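Local coordinates for protein glucose-6-phosphate isomerase (PDB 6OTU) that catalyses the reversible isomerization of glucose-6-phosphate to fructose-6-phosphate, at residues A289-E292 with F293-A297; T273-V276 with G277-L281; S387-Q390 with S391-G395; G321-R325 with N326-Y330; Y143-R146 with A147-T151. All coordinates share one frame; numbering follows the deposited sequence.

Interaction 1: A289-E292 with F293-A297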
loop_
_atom_site.group_PDB
_atom_site.type_symbol
_atom_site.label_atom_id
_atom_site.label_comp_id
_atom_site.label_asym_id
_atom_site.label_seq_id
_atom_site.Cartn_x
_atom_site.Cartn_y
_atom_site.Cartn_z
ATOM N N ALA A 289 13.724 13.946 21.522
ATOM C CA ALA A 289 12.628 13.730 20.583
ATOM C C ALA A 289 11.966 12.374 20.816
ATOM O O ALA A 289 10.737 12.251 20.710
ATOM C CB ALA A 289 13.128 13.853 19.142
ATOM N N PHE A 290 12.760 11.348 21.157
ATOM C CA PHE A 290 12.167 10.046 21.472
ATOM C C PHE A 290 11.311 10.113 22.740
ATOM O O PHE A 290 10.248 9.485 22.812
ATOM C CB PHE A 290 13.253 8.974 21.598
ATOM C CG PHE A 290 12.737 7.635 22.042
ATOM C CD1 PHE A 290 11.940 6.868 21.203
ATOM C CD2 PHE A 290 13.044 7.136 23.297
ATOM C CE1 PHE A 290 11.460 5.624 21.612
ATOM C CE2 PHE A 290 12.571 5.884 23.714
ATOM C CZ PHE A 290 11.778 5.135 22.871
ATOM N N ILE A 291 11.733 10.895 23.736
ATOM C CA ILE A 291 10.925 11.049 24.942
ATOM C C ILE A 291 9.599 11.752 24.629
ATOM O O ILE A 291 8.541 11.391 25.168
ATOM C CB ILE A 291 11.735 11.791 26.022
ATOM C CG1 ILE A 291 12.956 10.957 26.437
ATOM C CG2 ILE A 291 10.852 12.144 27.221
ATOM C CD1 ILE A 291 12.602 9.551 26.813
ATOM N N GLU A 292 9.631 12.777 23.769
ATOM C CA GLU A 292 8.391 13.440 23.375
ATOM C C GLU A 292 7.454 12.465 22.684
ATOM O O GLU A 292 6.238 12.485 22.918
ATOM C CB GLU A 292 8.683 14.623 22.458
ATOM C CG GLU A 292 9.476 15.717 23.112
ATOM C CD GLU A 292 9.759 16.855 22.159
ATOM O OE1 GLU A 292 10.449 17.814 22.574
ATOM O OE2 GLU A 292 9.292 16.785 20.995
ATOM N N PHE A 293 8.011 11.615 21.817
ATOM C CA PHE A 293 7.253 10.538 21.187
ATOM C C PHE A 293 6.619 9.618 22.231
ATOM O O PHE A 293 5.450 9.236 22.098
ATOM C CB PHE A 293 8.204 9.778 20.259
ATOM C CG PHE A 293 7.715 8.433 19.792
ATOM C CD1 PHE A 293 6.619 8.322 18.949
ATOM C CD2 PHE A 293 8.415 7.285 20.130
ATOM C CE1 PHE A 293 6.199 7.076 18.464
ATOM C CE2 PHE A 293 8.004 6.042 19.679
ATOM C CZ PHE A 293 6.886 5.934 18.832
ATOM N N LEU A 294 7.379 9.255 23.282
ATOM C CA LEU A 294 6.833 8.419 24.352
ATOM C C LEU A 294 5.729 9.139 25.119
ATOM O O LEU A 294 4.716 8.523 25.475
ATOM C CB LEU A 294 7.935 7.973 25.331
ATOM C CG LEU A 294 9.057 7.030 24.875
ATOM C CD1 LEU A 294 9.886 6.466 26.062
ATOM C CD2 LEU A 294 8.530 5.903 23.964
ATOM N N GLN A 295 5.911 10.434 25.409
ATOM C CA GLN A 295 4.874 11.164 26.136
ATOM C C GLN A 295 3.569 11.206 25.346
ATOM O O GLN A 295 2.484 11.086 25.926
ATOM C CB GLN A 295 5.357 12.573 26.474
ATOM C CG GLN A 295 6.482 12.572 27.506
ATOM C CD GLN A 295 7.126 13.937 27.687
ATOM O OE1 GLN A 295 7.370 14.666 26.720
ATOM N NE2 GLN A 295 7.411 14.289 28.936
ATOM N N GLY A 296 3.650 11.327 24.015
ATOM C CA GLY A 296 2.433 11.326 23.211
ATOM C C GLY A 296 1.686 10.006 23.279
ATOM O O GLY A 296 0.459 9.976 23.397
ATOM N N ALA A 297 2.416 8.897 23.212
ATOM C CA ALA A 297 1.794 7.588 23.369
ATOM C C ALA A 297 1.218 7.403 24.778
ATOM O O ALA A 297 0.057 6.999 24.941
ATOM C CB ALA A 297 2.814 6.503 23.036
#
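Phe293, Leu294, Gln295 and Gly296 each give their backbone N-H to the carbonyl four residues earlier, on Ala289, Phe290, Ile291 and Glu292, in an unbroken alpha-helical run, the shortest of these bonds being Gln295 N to Ile291 O at 2.8 Å. On the buried side, Leu294 lies over one face of the Phe290 ring: its CG stands 4.1 Å from the ring centroid of Phe290, a CH-pi contact offset toward the rim. The two methyls divide the far end of the ring, with Leu294 CD2 3.5 Å from Phe290 CZ and Leu294 CD1 nearer CE2. Phe290 CG is anti to the backbone N (chi1 175°), which carries the ring along the helix to meet Leu294. Phe290 CD1 also lies 3.7 Å from Phe293 CD2, the two rings meeting obliquely with planes at 42°. One turn round, Gln295 lays its CG 3.3 Å from Ile291 O, and its amide carbon comes up to the CG2 branch of Ile291. This is a stretch of helix 287-303 fitted between neighbours: Phe293 packs on Met167 and Met171 of helix 162-172 and on Leu473 of helix 466-487, whose Ser471 OG bonds to Gly296 O.

Interaction 2: T273-V276 with G277-L281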
loop_
_atom_site.group_PDB
_atom_site.type_symbol
_atom_site.label_atom_id
_atom_site.label_comp_id
_atom_site.label_asym_id
_atom_site.label_seq_id
_atom_site.Cartn_x
_atom_site.Cartn_y
_atom_site.Cartn_z
ATOM N N THR A 273 7.549 1.896 20.431
ATOM C CA THR A 273 7.889 2.714 21.597
ATOM C C THR A 273 8.928 2.064 22.511
ATOM O O THR A 273 9.320 2.681 23.510
ATOM C CB THR A 273 6.655 3.031 22.443
ATOM O OG1 THR A 273 6.084 1.808 22.932
ATOM C CG2 THR A 273 5.623 3.821 21.657
ATOM N N SER A 274 9.350 0.833 22.219
ATOM C CA SER A 274 10.427 0.198 22.958
ATOM C C SER A 274 11.754 0.588 22.304
ATOM O O SER A 274 11.811 1.475 21.446
ATOM C CB SER A 274 10.238 -1.321 23.002
ATOM O OG SER A 274 10.482 -1.912 21.738
ATOM N N MET A 275 12.842 -0.084 22.684
ATOM C CA MET A 275 14.113 0.187 22.029
ATOM C C MET A 275 14.123 -0.216 20.551
ATOM O O MET A 275 15.051 0.177 19.833
ATOM C CB MET A 275 15.238 -0.522 22.777
ATOM C CG MET A 275 15.400 -0.068 24.236
ATOM S SD MET A 275 15.594 1.724 24.447
ATOM C CE MET A 275 16.987 2.000 23.388
ATOM N N VAL A 276 13.126 -0.986 20.088
ATOM C CA VAL A 276 12.986 -1.280 18.664
ATOM C C VAL A 276 12.916 0.014 17.850
ATOM O O VAL A 276 13.559 0.143 16.796
ATOM C CB VAL A 276 11.750 -2.166 18.421
ATOM C CG1 VAL A 276 11.466 -2.303 16.911
ATOM C CG2 VAL A 276 11.946 -3.517 19.068
ATOM N N GLY A 277 12.124 0.983 18.322
ATOM C CA GLY A 277 12.113 2.313 17.741
ATOM C C GLY A 277 13.078 3.281 18.408
ATOM O O GLY A 277 13.520 4.253 17.787
ATOM N N GLY A 278 13.426 3.025 19.671
ATOM C CA GLY A 278 14.183 4.012 20.432
ATOM C C GLY A 278 15.555 4.305 19.855
ATOM O O GLY A 278 15.991 5.461 19.822
ATOM N N VAL A 279 16.255 3.266 19.390
ATOM C CA VAL A 279 17.612 3.449 18.876
ATOM C C VAL A 279 17.598 4.287 17.598
ATOM O O VAL A 279 18.276 5.314 17.503
ATOM C CB VAL A 279 18.301 2.091 18.653
ATOM C CG1 VAL A 279 19.624 2.300 17.954
ATOM C CG2 VAL A 279 18.500 1.364 19.978
ATOM N N VAL A 280 16.834 3.859 16.592
ATOM C CA VAL A 280 16.874 4.569 15.318
ATOM C C VAL A 280 16.317 5.979 15.472
ATOM O O VAL A 280 16.896 6.946 14.960
ATOM C CB VAL A 280 16.139 3.774 14.219
ATOM C CG1 VAL A 280 14.670 3.566 14.559
ATOM C CG2 VAL A 280 16.302 4.478 12.871
ATOM N N LEU A 281 15.205 6.127 16.197
ATOM C CA LEU A 281 14.631 7.453 16.401
ATOM C C LEU A 281 15.571 8.325 17.216
ATOM O O LEU A 281 15.810 9.488 16.871
ATOM C CB LEU A 281 13.268 7.344 17.086
ATOM C CG LEU A 281 12.169 6.599 16.310
ATOM C CD1 LEU A 281 10.917 6.450 17.165
ATOM C CD2 LEU A 281 11.844 7.281 14.996
HETATM O O HOH W 1 16.070 1.038 16.520
#
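Ser274 O takes the first turn of helix 275-285 in hand, accepting from Gly278 N at 2.9 Å, with the donor in the carbonyl plane though the angle at hydrogen is only 138°. Gly277 N adds a weak, more bent bond to the same oxygen at 3.2 Å. One residue further on, Val279 N reaches Met275 O in a bond that is straight (169°) but long, and so weak.

The serine is the N-cap of this helix. Its OG accepts from Val276 N at 3.3 Å, serving an amide of the first turn that has no preceding helical carbonyl to use, while the same OG is hydrogen-bonded to Ser271 O, so the hydroxyl has a partner on both its donor and its acceptor side.

Further along, Val276 O does not reach Val280 N directly. A water sits between them, donating to Val276 O at 2.7 Å and accepting from Val280 N at 2.9 Å, so that both backbone groups are satisfied where the direct helical bond is replaced. Gln154 NE2 adds a weak bond to the same carbonyl.

Among the side chains, Met275 is bent at chi2 and chi3, which curls its CE back to 3.8 Å from Val279 CG2; the two side chains cross at about a right angle. Both also pack on Phe260 of strand 258-262 and on Leu138 of helix 122-148, while Val276 packs on Leu262 and Pro164, its side chain about 7 Å from the bound glucose-6-phosphate.

Interaction 3: S387-Q390 with S391-G395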
loop_
_atom_site.group_PDB
_atom_site.type_symbol
_atom_site.label_atom_id
_atom_site.label_comp_id
_atom_site.label_asym_id
_atom_site.label_seq_id
_atom_site.Cartn_x
_atom_site.Cartn_y
_atom_site.Cartn_z
ATOM N N SER A 387 -6.403 8.644 -8.318
ATOM C CA SER A 387 -6.221 7.237 -8.649
ATOM C C SER A 387 -7.409 6.409 -8.180
ATOM O O SER A 387 -8.463 6.429 -8.830
ATOM C CB SER A 387 -4.901 6.708 -8.067
ATOM O OG SER A 387 -4.954 6.583 -6.664
ATOM N N PHE A 388 -7.258 5.681 -7.066
ATOM C CA PHE A 388 -8.292 4.725 -6.681
ATOM C C PHE A 388 -9.512 5.379 -6.064
ATOM O O PHE A 388 -10.517 4.691 -5.859
ATOM C CB PHE A 388 -7.750 3.649 -5.721
ATOM C CG PHE A 388 -7.116 4.183 -4.473
ATOM C CD1 PHE A 388 -7.894 4.540 -3.376
ATOM C CD2 PHE A 388 -5.733 4.276 -4.368
ATOM C CE1 PHE A 388 -7.304 5.013 -2.211
ATOM C CE2 PHE A 388 -5.139 4.762 -3.206
ATOM C CZ PHE A 388 -5.931 5.131 -2.124
ATOM N N PHE A 389 -9.470 6.683 -5.783
ATOM C CA PHE A 389 -10.705 7.355 -5.400
ATOM C C PHE A 389 -11.772 7.261 -6.484
ATOM O O PHE A 389 -12.963 7.315 -6.160
ATOM C CB PHE A 389 -10.434 8.812 -5.040
ATOM C CG PHE A 389 -10.286 9.034 -3.562
ATOM C CD1 PHE A 389 -9.738 8.038 -2.763
ATOM C CD2 PHE A 389 -10.691 10.225 -2.970
ATOM C CE1 PHE A 389 -9.603 8.226 -1.399
ATOM C CE2 PHE A 389 -10.553 10.425 -1.612
ATOM C CZ PHE A 389 -10.014 9.420 -0.819
ATOM N N GLN A 390 -11.382 7.092 -7.756
ATOM C CA GLN A 390 -12.362 6.753 -8.786
ATOM C C GLN A 390 -13.312 5.650 -8.320
ATOM O O GLN A 390 -14.533 5.758 -8.492
ATOM C CB GLN A 390 -11.657 6.311 -10.070
ATOM C CG GLN A 390 -12.609 5.691 -11.093
ATOM C CD GLN A 390 -13.710 6.657 -11.521
ATOM O OE1 GLN A 390 -13.443 7.825 -11.797
ATOM N NE2 GLN A 390 -14.945 6.177 -11.571
ATOM N N SER A 391 -12.769 4.581 -7.712
ATOM C CA SER A 391 -13.608 3.456 -7.292
ATOM C C SER A 391 -14.419 3.768 -6.030
ATOM O O SER A 391 -15.545 3.275 -5.878
ATOM C CB SER A 391 -12.745 2.206 -7.072
ATOM O OG SER A 391 -13.573 1.080 -6.892
ATOM N N LEU A 392 -13.879 4.572 -5.118
ATOM C CA LEU A 392 -14.671 4.971 -3.959
ATOM C C LEU A 392 -15.899 5.769 -4.388
ATOM O O LEU A 392 -16.996 5.550 -3.868
ATOM C CB LEU A 392 -13.804 5.768 -2.979
ATOM C CG LEU A 392 -12.981 4.985 -1.930
ATOM C CD1 LEU A 392 -12.059 3.972 -2.522
ATOM C CD2 LEU A 392 -12.171 5.924 -1.057
ATOM N N HIS A 393 -15.742 6.664 -5.381
ATOM C CA HIS A 393 -16.835 7.529 -5.827
ATOM C C HIS A 393 -17.827 6.812 -6.747
ATOM O O HIS A 393 -19.012 7.163 -6.748
ATOM C CB HIS A 393 -16.287 8.776 -6.552
ATOM C CG HIS A 393 -15.751 9.832 -5.631
ATOM N ND1 HIS A 393 -16.537 10.486 -4.706
ATOM C CD2 HIS A 393 -14.503 10.338 -5.486
ATOM C CE1 HIS A 393 -15.795 11.339 -4.022
ATOM N NE2 HIS A 393 -14.554 11.262 -4.469
ATOM N N GLN A 394 -17.379 5.818 -7.535
ATOM C CA GLN A 394 -18.206 5.293 -8.620
ATOM C C GLN A 394 -18.075 3.795 -8.851
ATOM O O GLN A 394 -18.737 3.276 -9.755
ATOM C CB GLN A 394 -17.902 6.020 -9.946
ATOM C CG GLN A 394 -18.483 7.424 -10.054
ATOM C CD GLN A 394 -18.445 7.938 -11.480
ATOM O OE1 GLN A 394 -17.481 7.697 -12.204
ATOM N NE2 GLN A 394 -19.501 8.638 -11.898
ATOM N N GLY A 395 -17.250 3.087 -8.087
ATOM C CA GLY A 395 -17.202 1.644 -8.172
ATOM C C GLY A 395 -18.397 1.001 -7.498
ATOM O O GLY A 395 -19.276 1.657 -6.945
#
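Gln390 and Gln394 join their side-chain amides along one side of a short helix: Gln390 NE2 donates to Gln394 OE1 at 3.0 Å, nearly straight at 168°. The acceptor lies in the amide plane of Gln390 and the donor arrives on a lone pair of Gln394 OE1, although the two amide planes are turned 63° apart. Gln390 gets there with CG anti to its own N (chi1 169°) and a bend at chi2, which swings the amide alongside the helix toward its C-terminal end.

On another side, Leu392 reaches both phenylalanines with different branches. Its CD2 meets Phe389 CE1 at 3.5 Å, obliquely to the ring, while CD1 comes to the edge of the Phe388 ring, 4.3 Å from CD1 of that residue. His393 follows, its CD2 3.5 Å from Phe389 O and its NE2 bonded to Gln433.

This is the short helix 389-394, following His386, probably an active-site residue, and lying at the subunit interface. Phe388 O accepts from Ser391 N at 2.9 Å and weakly from Leu392 N, and His393 N to Phe389 O is a regular helical bond. The glutamine pair is fixed from several directions: Gln390 OE1 accepts from Gly496 N and its NE2 also donates to Gly358 O, both of the second subunit, while Gln394 NE2 bonds to Asn447 O and Arg449 O.

Interaction 4: G321-R325 with N326-Y330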
loop_
_atom_site.group_PDB
_atom_site.type_symbol
_atom_site.label_atom_id
_atom_site.label_comp_id
_atom_site.label_asym_id
_atom_site.label_seq_id
_atom_site.Cartn_x
_atom_site.Cartn_y
_atom_site.Cartn_z
ATOM N N GLY A 321 -15.645 1.241 13.553
ATOM C CA GLY A 321 -15.141 0.202 12.657
ATOM C C GLY A 321 -15.968 -1.069 12.728
ATOM O O GLY A 321 -16.258 -1.690 11.704
ATOM N N VAL A 322 -16.370 -1.460 13.943
ATOM C CA VAL A 322 -17.218 -2.636 14.139
ATOM C C VAL A 322 -18.569 -2.430 13.464
ATOM O O VAL A 322 -19.114 -3.350 12.839
ATOM C CB VAL A 322 -17.373 -2.926 15.648
ATOM C CG1 VAL A 322 -18.560 -3.837 15.921
ATOM C CG2 VAL A 322 -16.081 -3.482 16.238
ATOM N N TRP A 323 -19.122 -1.213 13.571
ATOM C CA TRP A 323 -20.346 -0.865 12.843
ATOM C C TRP A 323 -20.172 -1.076 11.347
ATOM O O TRP A 323 -20.972 -1.766 10.710
ATOM C CB TRP A 323 -20.742 0.580 13.144
ATOM C CG TRP A 323 -21.884 1.139 12.331
ATOM C CD1 TRP A 323 -21.804 2.102 11.359
ATOM C CD2 TRP A 323 -23.287 0.823 12.462
ATOM N NE1 TRP A 323 -23.053 2.385 10.867
ATOM C CE2 TRP A 323 -23.982 1.616 11.520
ATOM C CE3 TRP A 323 -24.015 -0.065 13.269
ATOM C CZ2 TRP A 323 -25.372 1.544 11.355
ATOM C CZ3 TRP A 323 -25.406 -0.135 13.104
ATOM C CH2 TRP A 323 -26.064 0.671 12.156
ATOM N N ASN A 324 -19.106 -0.521 10.775
ATOM C CA ASN A 324 -18.884 -0.681 9.344
ATOM C C ASN A 324 -18.600 -2.134 8.976
ATOM O O ASN A 324 -19.142 -2.650 7.995
ATOM C CB ASN A 324 -17.733 0.222 8.898
ATOM C CG ASN A 324 -18.158 1.679 8.727
ATOM O OD1 ASN A 324 -19.305 1.974 8.388
ATOM N ND2 ASN A 324 -17.228 2.593 8.963
ATOM N N ARG A 325 -17.766 -2.819 9.757
ATOM C CA ARG A 325 -17.310 -4.148 9.352
ATOM C C ARG A 325 -18.393 -5.206 9.551
ATOM O O ARG A 325 -18.777 -5.895 8.602
ATOM C CB ARG A 325 -16.039 -4.528 10.123
ATOM C CG ARG A 325 -15.579 -5.981 9.953
ATOM C CD ARG A 325 -15.185 -6.326 8.518
ATOM N NE ARG A 325 -14.190 -7.390 8.517
ATOM C CZ ARG A 325 -14.149 -8.422 7.672
ATOM N NH1 ARG A 325 -15.069 -8.575 6.729
ATOM N NH2 ARG A 325 -13.177 -9.315 7.784
ATOM N N ASN A 326 -18.890 -5.350 10.779
ATOM C CA ASN A 326 -19.848 -6.405 11.103
ATOM C C ASN A 326 -21.298 -6.010 10.853
ATOM O O ASN A 326 -22.109 -6.859 10.479
ATOM C CB ASN A 326 -19.701 -6.835 12.575
ATOM C CG ASN A 326 -18.253 -7.165 12.958
ATOM O OD1 ASN A 326 -17.593 -6.403 13.686
ATOM N ND2 ASN A 326 -17.755 -8.296 12.466
ATOM N N LEU A 327 -21.671 -4.763 11.068
ATOM C CA LEU A 327 -23.091 -4.467 10.942
ATOM C C LEU A 327 -23.488 -4.058 9.534
ATOM O O LEU A 327 -24.532 -4.502 9.054
ATOM C CB LEU A 327 -23.494 -3.405 11.958
ATOM C CG LEU A 327 -23.526 -4.244 13.237
ATOM C CD1 LEU A 327 -23.248 -3.423 14.456
ATOM C CD2 LEU A 327 -24.863 -4.970 13.345
ATOM N N LEU A 328 -22.670 -3.254 8.851
ATOM C CA LEU A 328 -22.953 -2.847 7.477
ATOM C C LEU A 328 -22.309 -3.763 6.450
ATOM O O LEU A 328 -22.695 -3.726 5.274
ATOM C CB LEU A 328 -22.481 -1.411 7.235
ATOM C CG LEU A 328 -23.208 -0.358 8.065
ATOM C CD1 LEU A 328 -22.869 1.005 7.502
ATOM C CD2 LEU A 328 -24.722 -0.611 8.093
ATOM N N GLY A 329 -21.314 -4.544 6.868
ATOM C CA GLY A 329 -20.725 -5.571 6.040
ATOM C C GLY A 329 -19.590 -5.153 5.130
ATOM O O GLY A 329 -19.290 -5.880 4.180
ATOM N N TYR A 330 -18.940 -4.024 5.376
ATOM C CA TYR A 330 -17.868 -3.615 4.474
ATOM C C TYR A 330 -16.581 -4.347 4.847
ATOM O O TYR A 330 -16.129 -4.234 5.990
ATOM C CB TYR A 330 -17.673 -2.102 4.515
ATOM C CG TYR A 330 -18.957 -1.294 4.332
ATOM C CD1 TYR A 330 -19.869 -1.609 3.325
ATOM C CD2 TYR A 330 -19.258 -0.207 5.178
ATOM C CE1 TYR A 330 -21.045 -0.864 3.156
ATOM C CE2 TYR A 330 -20.416 0.543 5.005
ATOM C CZ TYR A 330 -21.301 0.206 4.001
ATOM O OH TYR A 330 -22.451 0.934 3.846
#
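Leu328 rests over one face of the Trp323 indole, its CG 4.2 Å from the centroid of the five-membered ring in a CH-pi contact offset toward the rim. Its CD1 comes to 3.6 Å from Trp323 NE1, while CD2 reaches toward CZ2. Leu327 takes the benzo end, laying CB 3.6 Å from Trp323 CE3. With CG anti to the backbone N (chi1 172°), the indole runs toward the C-terminal end of the helix, where Leu328 covers its face and Leu327 meets it obliquely. Beyond Leu328 the Tyr330 ring has that leucine's CB over one face, and its CE2 lies 3.8 Å from Asn324 OD1. At the other end Asn326 turns OD1 back to 3.5 Å from Val322 CG1.

The backbone that sets these positions widens as the helix finishes. Asn326 N bonds to Val322 O in the usual way, but Leu328 N goes five residues back to Trp323 O at 2.9 Å, in line with the carbonyl, a pi-type turn. Tyr330 N reaches Asn324 O, six residues back, at 3.0 Å, past Gly329, which leaves helical geometry with positive phi.

Outside this shell, Leu23 of helix 18-26 packs on Trp323 and Leu327, and Glu61 bonds to Asn324 ND2. Asn326 is held at both ends of its amide, by Arg371 O and Trp487 NE1, while Arg325 gives NE to Thr372 O and NH2 to Ser373 O and forms a salt bridge with Asp397 of the second subunit. Bonds to two carbonyls and a carboxylate fix the rotation of the guanidinium and tie the end of this helix to the second subunit.

Interaction 5: Y143-R146 with A147-T151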
loop_
_atom_site.group_PDB
_atom_site.type_symbol
_atom_site.label_atom_id
_atom_site.label_comp_id
_atom_site.label_asym_id
_atom_site.label_seq_id
_atom_site.Cartn_x
_atom_site.Cartn_y
_atom_site.Cartn_z
ATOM N N TYR A 143 24.712 10.110 23.094
ATOM C CA TYR A 143 25.700 11.177 23.234
ATOM C C TYR A 143 26.982 10.841 22.475
ATOM O O TYR A 143 27.583 11.709 21.833
ATOM C CB TYR A 143 25.975 11.413 24.729
ATOM C CG TYR A 143 26.910 12.559 25.093
ATOM C CD1 TYR A 143 28.281 12.475 24.854
ATOM C CD2 TYR A 143 26.428 13.711 25.715
ATOM C CE1 TYR A 143 29.142 13.514 25.195
ATOM C CE2 TYR A 143 27.287 14.758 26.064
ATOM C CZ TYR A 143 28.642 14.649 25.799
ATOM O OH TYR A 143 29.506 15.667 26.130
ATOM N N ILE A 144 27.400 9.575 22.517
ATOM C CA ILE A 144 28.614 9.152 21.824
ATOM C C ILE A 144 28.320 8.832 20.363
ATOM O O ILE A 144 29.030 9.284 19.458
ATOM C CB ILE A 144 29.243 7.946 22.549
ATOM C CG1 ILE A 144 29.670 8.340 23.965
ATOM C CG2 ILE A 144 30.422 7.374 21.752
ATOM C CD1 ILE A 144 29.563 7.211 24.974
ATOM N N ALA A 145 27.257 8.060 20.114
ATOM C CA ALA A 145 27.009 7.516 18.781
ATOM C C ALA A 145 26.663 8.605 17.775
ATOM O O ALA A 145 27.108 8.559 16.622
ATOM C CB ALA A 145 25.896 6.476 18.847
ATOM N N ARG A 146 25.865 9.590 18.182
ATOM C CA ARG A 146 25.559 10.693 17.280
ATOM C C ARG A 146 26.786 11.547 16.976
ATOM O O ARG A 146 26.761 12.323 16.013
ATOM C CB ARG A 146 24.439 11.548 17.871
ATOM C CG ARG A 146 23.236 10.717 18.292
ATOM C CD ARG A 146 21.936 11.396 18.023
ATOM N NE ARG A 146 21.944 12.803 18.383
ATOM C CZ ARG A 146 21.317 13.740 17.675
ATOM N NH1 ARG A 146 20.652 13.404 16.578
ATOM N NH2 ARG A 146 21.357 15.010 18.060
ATOM N N ALA A 147 27.855 11.419 17.765
ATOM C CA ALA A 147 29.093 12.134 17.495
ATOM C C ALA A 147 30.007 11.374 16.543
ATOM O O ALA A 147 30.807 11.998 15.834
ATOM C CB ALA A 147 29.829 12.425 18.804
ATOM N N LYS A 148 29.881 10.048 16.488
ATOM C CA LYS A 148 30.798 9.207 15.727
ATOM C C LYS A 148 30.254 8.753 14.376
ATOM O O LYS A 148 31.052 8.507 13.466
ATOM C CB LYS A 148 31.185 7.973 16.551
ATOM C CG LYS A 148 32.654 7.615 16.433
ATOM C CD LYS A 148 33.022 6.386 17.253
ATOM C CE LYS A 148 33.593 6.783 18.590
ATOM N NZ LYS A 148 33.944 5.590 19.424
ATOM N N PHE A 149 28.929 8.640 14.210
ATOM C CA PHE A 149 28.321 8.078 13.006
ATOM C C PHE A 149 27.367 9.065 12.343
ATOM O O PHE A 149 26.601 9.763 13.017
ATOM C CB PHE A 149 27.555 6.797 13.314
ATOM C CG PHE A 149 28.343 5.791 14.111
ATOM C CD1 PHE A 149 29.194 4.897 13.479
ATOM C CD2 PHE A 149 28.220 5.731 15.487
ATOM C CE1 PHE A 149 29.910 3.956 14.215
ATOM C CE2 PHE A 149 28.936 4.796 16.223
ATOM C CZ PHE A 149 29.779 3.913 15.592
ATOM N N SER A 150 27.403 9.097 11.014
ATOM C CA SER A 150 26.469 9.867 10.209
ATOM C C SER A 150 25.304 9.034 9.692
ATOM O O SER A 150 24.311 9.605 9.238
ATOM C CB SER A 150 27.222 10.480 9.023
ATOM O OG SER A 150 27.781 9.437 8.242
ATOM N N THR A 151 25.392 7.710 9.784
ATOM C CA THR A 151 24.534 6.787 9.053
ATOM C C THR A 151 24.098 5.641 9.953
ATOM O O THR A 151 24.937 5.012 10.601
ATOM C CB THR A 151 25.293 6.234 7.843
ATOM O OG1 THR A 151 25.727 7.334 7.033
ATOM C CG2 THR A 151 24.424 5.298 7.027
#
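Ala145 O receives two backbone N-H groups where helix 122-148 runs out: Phe149 N at 3.0 Å, nearly in line with the carbonyl, and Lys148 N at 3.2 Å, well above its plane. One step earlier Ile144 O is shared in a similar way, taking Ala147 N at 3.0 Å and, weakly, Lys148 N. Bonds three and four residues long thus overlap on the same carbonyls, so the last turn tightens before Phe149 leaves helical angles and the chain extends (phi -122°, psi 140°).

The Phe149 ring turns back along the turn it has just left. With CG anti to the carbonyl carbon (chi1 -50°), it presents its edge to Ala145: CD2 lies 3.2 Å from Ala145 O, close to the ring plane, and 4.2 Å from Ala145 CB. Lys148 CB rests over one face of the same ring, offset toward the rim. On the outer side, Ala147 CB sits 3.3 Å from Ile144 O, while Arg146 bends at chi2 and chi3 and sends NH1 to Phe283 O.

Arg146 O of the last turn and Phe149 O just beyond it are both hydrogen-bonded to Lys179 NZ, whose ammonium would be expected to suit the negative end of the helix dipole. Phe149 packs on Leu205 of strand 204-209, and the backbones of Ser150, with Arg180, and Thr151, with Gln203 and Leu205, start strand 151-155, which lies between strands 180-184 and 204-209 of the parallel sheet. This is a helix-to-strand junction of the kind found in alpha/beta sugar isomerase (SIS) domains, feeding a long helix into a parallel strand.

Overall arrangement
From the N terminus the order is interaction 5, 2, 1, 4, 3. Each is a local turn within continuous chain, so they follow in series, none nesting or crossing. Interaction 5 ends helix 122-148 and leads into the five-stranded parallel sheet; interaction 2 starts helix 275-285, which packs against strand 258-262 of that sheet. Interaction 1, on the next helix, touches interaction 2 directly: Phe290 CE1 lies 3.4 Å from Gly278 CA. Across the chain's centre from interactions 1 and 2, interaction 4 closes helix 313-327 ahead of strand 332-337, and interaction 3 precedes strand 401-406 of the mixed sheet; their centres are about 20 Å apart, and both reach the second subunit.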